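Local coordinates for putative ABC-transporter ATP-binding protein (Alicyclobacillus acidocaldarius, PDB 1Z47) that probably binds and hydrolyses ATP as the nucleotide-binding subunit of an ABC transporter thought to import sulfate, at residues G90-N95 with L167-P172; A213-V218 with F227-E232. All coordinates share one frame; numbering follows the deposited sequence.

Interaction 1: G90-N95 with L167-P172; sequences GLVFQN and LLFDEP
The carbonyl O of V92 is met by two groups of the neighbouring strand: D170 N donates a hydrogen bond to it at 3.3 Å, from 32° out of the carbonyl plane, and F169 CA lies 3.4 Å from V92 O in a CA-H...O contact. Straighter bonds run from L168 N to G90 O and from V92 N to L168 O, each 3.0 Å, completing a parallel ladder that pairs G90 to F93 with L167 to D170.

On one face of this ladder the F93 ring, its CG anti to the carbonyl carbon (chi1 -79°), reaches toward the partner strand, and D170 CB lies over one of its faces, 3.7 Å from the centroid and nearly on the normal, in a CH-pi contact. L168 O meets the ring edge 3.5 Å from F93 CE1. The aromatic face packs on the aspartate's methylene, while D170 OD1 accepts from a water at 2.8 Å. On the other face, beta-branched V92 fits beside F169, its CB 3.6 Å from F169 CD2.

D170-E171 has the sequence and place of the Walker B end of an ABC ATPase, consistent with the D170 side chain touching the probable P-loop. Strand 198-203 continues the sheet beyond 166-170; helix 148-160 packs against V92, L167 and F169, and helix 54-62 against F93, L168 and D170, so apolar L167 and L168 suit opposite faces.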
loop_
_atom_site.group_PDB
_atom_site.type_symbol
_atom_site.label_atom_id
_atom_site.label_comp_id
_atom_site.label_asym_id
_atom_site.label_seq_id
_atom_site.Cartn_x
_atom_site.Cartn_y
_atom_site.Cartn_z
ATOM N N GLY B 90 12.109 -20.214 12.862
ATOM C CA GLY B 90 12.778 -19.997 11.593
ATOM C C GLY B 90 12.665 -18.538 11.190
ATOM O O GLY B 90 11.648 -17.912 11.460
ATOM N N LEU B 91 13.693 -18.003 10.537
ATOM C CA LEU B 91 13.693 -16.603 10.123
ATOM C C LEU B 91 13.583 -16.317 8.623
ATOM O O LEU B 91 14.301 -16.894 7.808
ATOM C CB LEU B 91 14.956 -15.929 10.646
ATOM C CG LEU B 91 15.112 -15.669 12.147
ATOM C CD1 LEU B 91 14.397 -16.716 12.972
ATOM C CD2 LEU B 91 16.595 -15.630 12.467
ATOM N N VAL B 92 12.677 -15.409 8.274
ATOM C CA VAL B 92 12.489 -14.958 6.890
ATOM C C VAL B 92 12.609 -13.433 7.034
ATOM O O VAL B 92 11.610 -12.705 7.121
ATOM C CB VAL B 92 11.087 -15.324 6.337
ATOM C CG1 VAL B 92 11.022 -15.007 4.848
ATOM C CG2 VAL B 92 10.785 -16.804 6.582
ATOM N N PHE B 93 13.850 -12.968 7.107
ATOM C CA PHE B 93 14.145 -11.547 7.299
ATOM C C PHE B 93 14.647 -10.816 6.059
ATOM O O PHE B 93 15.186 -11.424 5.133
ATOM C CB PHE B 93 15.201 -11.385 8.400
ATOM C CG PHE B 93 14.666 -11.509 9.805
ATOM C CD1 PHE B 93 13.563 -12.316 10.090
ATOM C CD2 PHE B 93 15.313 -10.856 10.860
ATOM C CE1 PHE B 93 13.113 -12.473 11.404
ATOM C CE2 PHE B 93 14.871 -11.004 12.180
ATOM C CZ PHE B 93 13.769 -11.818 12.450
ATOM N N GLN B 94 14.469 -9.497 6.060
ATOM C CA GLN B 94 14.946 -8.658 4.966
ATOM C C GLN B 94 16.451 -8.542 5.229
ATOM O O GLN B 94 17.243 -8.265 4.328
ATOM C CB GLN B 94 14.288 -7.268 5.027
ATOM C CG GLN B 94 14.520 -6.399 3.780
ATOM C CD GLN B 94 14.022 -4.970 3.941
ATOM O OE1 GLN B 94 12.858 -4.732 4.265
ATOM N NE2 GLN B 94 14.906 -4.011 3.705
ATOM N N ASN B 95 16.815 -8.773 6.490
ATOM C CA ASN B 95 18.191 -8.725 6.988
ATOM C C ASN B 95 18.993 -9.904 6.434
ATOM O O ASN B 95 20.224 -9.922 6.473
ATOM C CB ASN B 95 18.152 -8.790 8.522
ATOM C CG ASN B 95 19.530 -8.805 9.158
ATOM O OD1 ASN B 95 20.353 -9.679 8.882
ATOM N ND2 ASN B 95 19.780 -7.840 10.031
ATOM N N LEU B 167 7.622 -19.241 12.989
ATOM C CA LEU B 167 8.085 -18.616 11.766
ATOM C C LEU B 167 7.990 -17.086 11.985
ATOM O O LEU B 167 6.911 -16.578 12.316
ATOM C CB LEU B 167 7.173 -19.074 10.629
ATOM C CG LEU B 167 7.707 -19.167 9.199
ATOM C CD1 LEU B 167 8.922 -20.092 9.146
ATOM C CD2 LEU B 167 6.595 -19.699 8.295
ATOM N N LEU B 168 9.115 -16.387 11.841
ATOM C CA LEU B 168 9.164 -14.930 12.016
ATOM C C LEU B 168 9.483 -14.155 10.726
ATOM O O LEU B 168 10.506 -14.410 10.074
ATOM C CB LEU B 168 10.210 -14.580 13.068
ATOM C CG LEU B 168 10.042 -15.327 14.399
ATOM C CD1 LEU B 168 11.142 -14.908 15.359
ATOM C CD2 LEU B 168 8.657 -15.036 14.972
ATOM N N PHE B 169 8.641 -13.178 10.374
ATOM C CA PHE B 169 8.883 -12.382 9.156
ATOM C C PHE B 169 9.191 -10.932 9.516
ATOM O O PHE B 169 8.391 -10.291 10.188
ATOM C CB PHE B 169 7.650 -12.406 8.242
ATOM C CG PHE B 169 7.288 -13.771 7.740
ATOM C CD1 PHE B 169 6.622 -14.676 8.558
ATOM C CD2 PHE B 169 7.637 -14.162 6.450
ATOM C CE1 PHE B 169 6.308 -15.952 8.103
ATOM C CE2 PHE B 169 7.331 -15.436 5.977
ATOM C CZ PHE B 169 6.665 -16.334 6.805
ATOM N N ASP B 170 10.342 -10.416 9.102
ATOM C CA ASP B 170 10.650 -9.018 9.390
ATOM C C ASP B 170 10.603 -8.178 8.108
ATOM O O ASP B 170 11.648 -7.912 7.506
ATOM C CB ASP B 170 12.028 -8.883 10.029
ATOM C CG ASP B 170 12.266 -7.500 10.628
ATOM O OD1 ASP B 170 13.406 -7.247 11.072
ATOM O OD2 ASP B 170 11.323 -6.664 10.672
ATOM N N GLU B 171 9.390 -7.785 7.698
ATOM C CA GLU B 171 9.166 -6.961 6.500
ATOM C C GLU B 171 10.055 -7.416 5.347
ATOM O O GLU B 171 10.682 -6.596 4.667
ATOM C CB GLU B 171 9.463 -5.484 6.805
ATOM C CG GLU B 171 10.937 -5.213 7.093
ATOM C CD GLU B 171 11.287 -3.735 7.164
ATOM O OE1 GLU B 171 11.093 -3.012 6.152
ATOM O OE2 GLU B 171 11.769 -3.303 8.238
ATOM N N PRO B 172 10.116 -8.737 5.103
ATOM C CA PRO B 172 10.952 -9.267 4.020
ATOM C C PRO B 172 10.591 -8.786 2.609
ATOM O O PRO B 172 11.389 -8.912 1.680
ATOM C CB PRO B 172 10.782 -10.779 4.171
ATOM C CG PRO B 172 9.355 -10.892 4.661
ATOM C CD PRO B 172 9.308 -9.808 5.716
HETATM O O HOH W 1 15.095 -7.888 8.980
#

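Interaction 2: A213-V218 with F227-E232; sequences ADRVLV and FGTPEE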
loop_
_atom_site.group_PDB
_atom_site.type_symbol
_atom_site.label_atom_id
_atom_site.label_comp_id
_atom_site.label_asym_id
_atom_site.label_seq_id
_atom_site.Cartn_x
_atom_site.Cartn_y
_atom_site.Cartn_z
ATOM N N ALA B 213 -3.624 -11.554 8.800
ATOM C CA ALA B 213 -3.542 -12.012 10.194
ATOM C C ALA B 213 -4.813 -12.589 10.814
ATOM O O ALA B 213 -5.934 -12.169 10.488
ATOM C CB ALA B 213 -3.015 -10.885 11.071
ATOM N N ASP B 214 -4.624 -13.569 11.699
ATOM C CA ASP B 214 -5.739 -14.165 12.440
ATOM C C ASP B 214 -6.105 -13.134 13.511
ATOM O O ASP B 214 -7.280 -12.831 13.717
ATOM C CB ASP B 214 -5.305 -15.485 13.070
ATOM C CG ASP B 214 -5.040 -16.557 12.021
ATOM O OD1 ASP B 214 -3.970 -17.185 12.068
ATOM O OD2 ASP B 214 -5.920 -16.752 11.174
ATOM N N ARG B 215 -5.086 -12.609 14.179
ATOM C CA ARG B 215 -5.249 -11.543 15.174
ATOM C C ARG B 215 -4.115 -10.528 15.029
ATOM O O ARG B 215 -2.987 -10.855 14.643
ATOM C CB ARG B 215 -5.277 -12.071 16.618
ATOM C CG ARG B 215 -6.602 -12.763 16.987
ATOM C CD ARG B 215 -6.671 -13.026 18.469
ATOM N NE ARG B 215 -5.598 -13.913 18.897
ATOM C CZ ARG B 215 -5.175 -14.024 20.144
ATOM N NH1 ARG B 215 -5.738 -13.285 21.104
ATOM N NH2 ARG B 215 -4.205 -14.881 20.435
ATOM N N VAL B 216 -4.424 -9.293 15.380
ATOM C CA VAL B 216 -3.478 -8.196 15.251
ATOM C C VAL B 216 -3.098 -7.608 16.598
ATOM O O VAL B 216 -3.973 -7.320 17.427
ATOM C CB VAL B 216 -4.113 -7.081 14.392
ATOM C CG1 VAL B 216 -3.129 -5.926 14.178
ATOM C CG2 VAL B 216 -4.568 -7.670 13.064
ATOM N N LEU B 217 -1.795 -7.450 16.808
ATOM C CA LEU B 217 -1.274 -6.843 18.010
ATOM C C LEU B 217 -0.887 -5.385 17.649
ATOM O O LEU B 217 0.135 -5.138 17.003
ATOM C CB LEU B 217 -0.044 -7.605 18.501
ATOM C CG LEU B 217 0.411 -7.160 19.887
ATOM C CD1 LEU B 217 -0.530 -7.767 20.921
ATOM C CD2 LEU B 217 1.827 -7.606 20.153
ATOM N N VAL B 218 -1.717 -4.430 18.050
ATOM C CA VAL B 218 -1.436 -3.028 17.759
ATOM C C VAL B 218 -0.494 -2.450 18.822
ATOM O O VAL B 218 -0.769 -2.479 20.037
ATOM C CB VAL B 218 -2.751 -2.216 17.693
ATOM C CG1 VAL B 218 -2.516 -0.845 17.039
ATOM C CG2 VAL B 218 -3.797 -3.002 16.938
ATOM N N PHE B 227 -5.303 -6.269 21.100
ATOM C CA PHE B 227 -4.900 -7.534 20.505
ATOM C C PHE B 227 -6.206 -8.236 20.176
ATOM O O PHE B 227 -6.884 -8.747 21.062
ATOM C CB PHE B 227 -4.058 -8.315 21.523
ATOM C CG PHE B 227 -3.482 -9.605 20.993
ATOM C CD1 PHE B 227 -3.058 -9.712 19.663
ATOM C CD2 PHE B 227 -3.342 -10.707 21.834
ATOM C CE1 PHE B 227 -2.501 -10.905 19.182
ATOM C CE2 PHE B 227 -2.789 -11.903 21.362
ATOM C CZ PHE B 227 -2.369 -11.997 20.031
ATOM N N GLY B 228 -6.588 -8.207 18.904
ATOM C CA GLY B 228 -7.833 -8.819 18.495
ATOM C C GLY B 228 -7.892 -9.167 17.018
ATOM O O GLY B 228 -6.930 -8.946 16.277
ATOM N N THR B 229 -9.030 -9.714 16.588
ATOM C CA THR B 229 -9.213 -10.083 15.197
ATOM C C THR B 229 -9.373 -8.837 14.347
ATOM O O THR B 229 -9.643 -7.758 14.865
ATOM C CB THR B 229 -10.473 -10.890 14.989
ATOM O OG1 THR B 229 -11.596 -10.043 15.230
ATOM C CG2 THR B 229 -10.513 -12.116 15.925
ATOM N N PRO B 230 -9.218 -8.975 13.021
ATOM C CA PRO B 230 -9.353 -7.844 12.102
ATOM C C PRO B 230 -10.674 -7.118 12.333
ATOM O O PRO B 230 -10.730 -5.886 12.361
ATOM C CB PRO B 230 -9.306 -8.519 10.727
ATOM C CG PRO B 230 -8.300 -9.591 10.942
ATOM C CD PRO B 230 -8.740 -10.170 12.300
ATOM N N GLU B 231 -11.744 -7.889 12.498
ATOM C CA GLU B 231 -13.041 -7.288 12.713
ATOM C C GLU B 231 -13.057 -6.591 14.063
ATOM O O GLU B 231 -13.557 -5.478 14.175
ATOM C CB GLU B 231 -14.151 -8.333 12.641
ATOM C CG GLU B 231 -15.522 -7.684 12.601
ATOM C CD GLU B 231 -16.653 -8.683 12.524
ATOM O OE1 GLU B 231 -17.825 -8.253 12.643
ATOM O OE2 GLU B 231 -16.366 -9.886 12.342
ATOM N N GLU B 232 -12.483 -7.238 15.074
ATOM C CA GLU B 232 -12.435 -6.654 16.395
ATOM C C GLU B 232 -11.752 -5.283 16.375
ATOM O O GLU B 232 -12.360 -4.279 16.767
ATOM C CB GLU B 232 -11.725 -7.605 17.369
ATOM C CG GLU B 232 -12.680 -8.679 17.912
ATOM C CD GLU B 232 -12.012 -9.799 18.698
ATOM O OE1 GLU B 232 -12.765 -10.666 19.202
ATOM O OE2 GLU B 232 -10.766 -9.832 18.818
HETATM O O HOH W 2 -7.530 -11.319 21.277
#
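F227 meets R215 and L217 with its ring, and V216 O with both its CA and its ring edge. Its CG stands anti to the backbone N (chi1 -175°), which lays the ring across the neighbouring strand; L217 CD1 comes within 3.4 Å of F227 CD1, and the opposite end of the ring, CE2 and CZ, reaches the R215 guanidinium. F227 CE2 sits over one face of that guanidinium, 3.3 Å from R215 NH1, with the two planes 37° apart. A water, which accepts from R215 NH1 and donates to F227 O, ties the same two residues together. An alanine in place of F227 would probably leave a gap beside L217 and one face of the R215 guanidinium without its aromatic neighbour.

G228 forms an antiparallel hydrogen-bonded pair with V216: V216 N gives a nearly straight bond to G228 O at 2.7 Å, and G228 N returns one to V216 O. A CB on G228 would run into E232 OE2, so glycine suits the place. T229 is the N-cap of helix 230-235. Its OG1 accepts from E232 N at 2.9 Å while T229 N donates to E232 OE2, a capping box. P230, well suited to a helix's first turn, sets its CD 3.3 Å from D214 O.

The hairpin of strands 215-220 and 223-228 borders strand 43-47, where F227 touches V44. R215 NE forms a salt bridge with E42, and helix 206-212 packs on V216 and P230. Beyond, E231 bridges to R334 of the second subunit.

Interactions 1 and 2 lie in one mixed sheet, their centres about 20 Å apart and without touching. The first joins outermost strand 89-93 to its parallel neighbour 166-170; the second joins the opposite outermost strand, 223-228, to 215-220 in an antiparallel hairpin. Segments 90-95 and 167-172 are distant in sequence and mostly buried, with helices packed on both faces, so hydrophobic residues dominate until the polar ends of the strands. Segments 213-218 and 227-232 are close in sequence and only partly buried, and mix an arginine-aromatic contact with a capped helix start, where the chain passes from strand 223-228 into helix 230-235. D170 of interaction 1 touches the probable P-loop, while L217 of interaction 2 only lies near it.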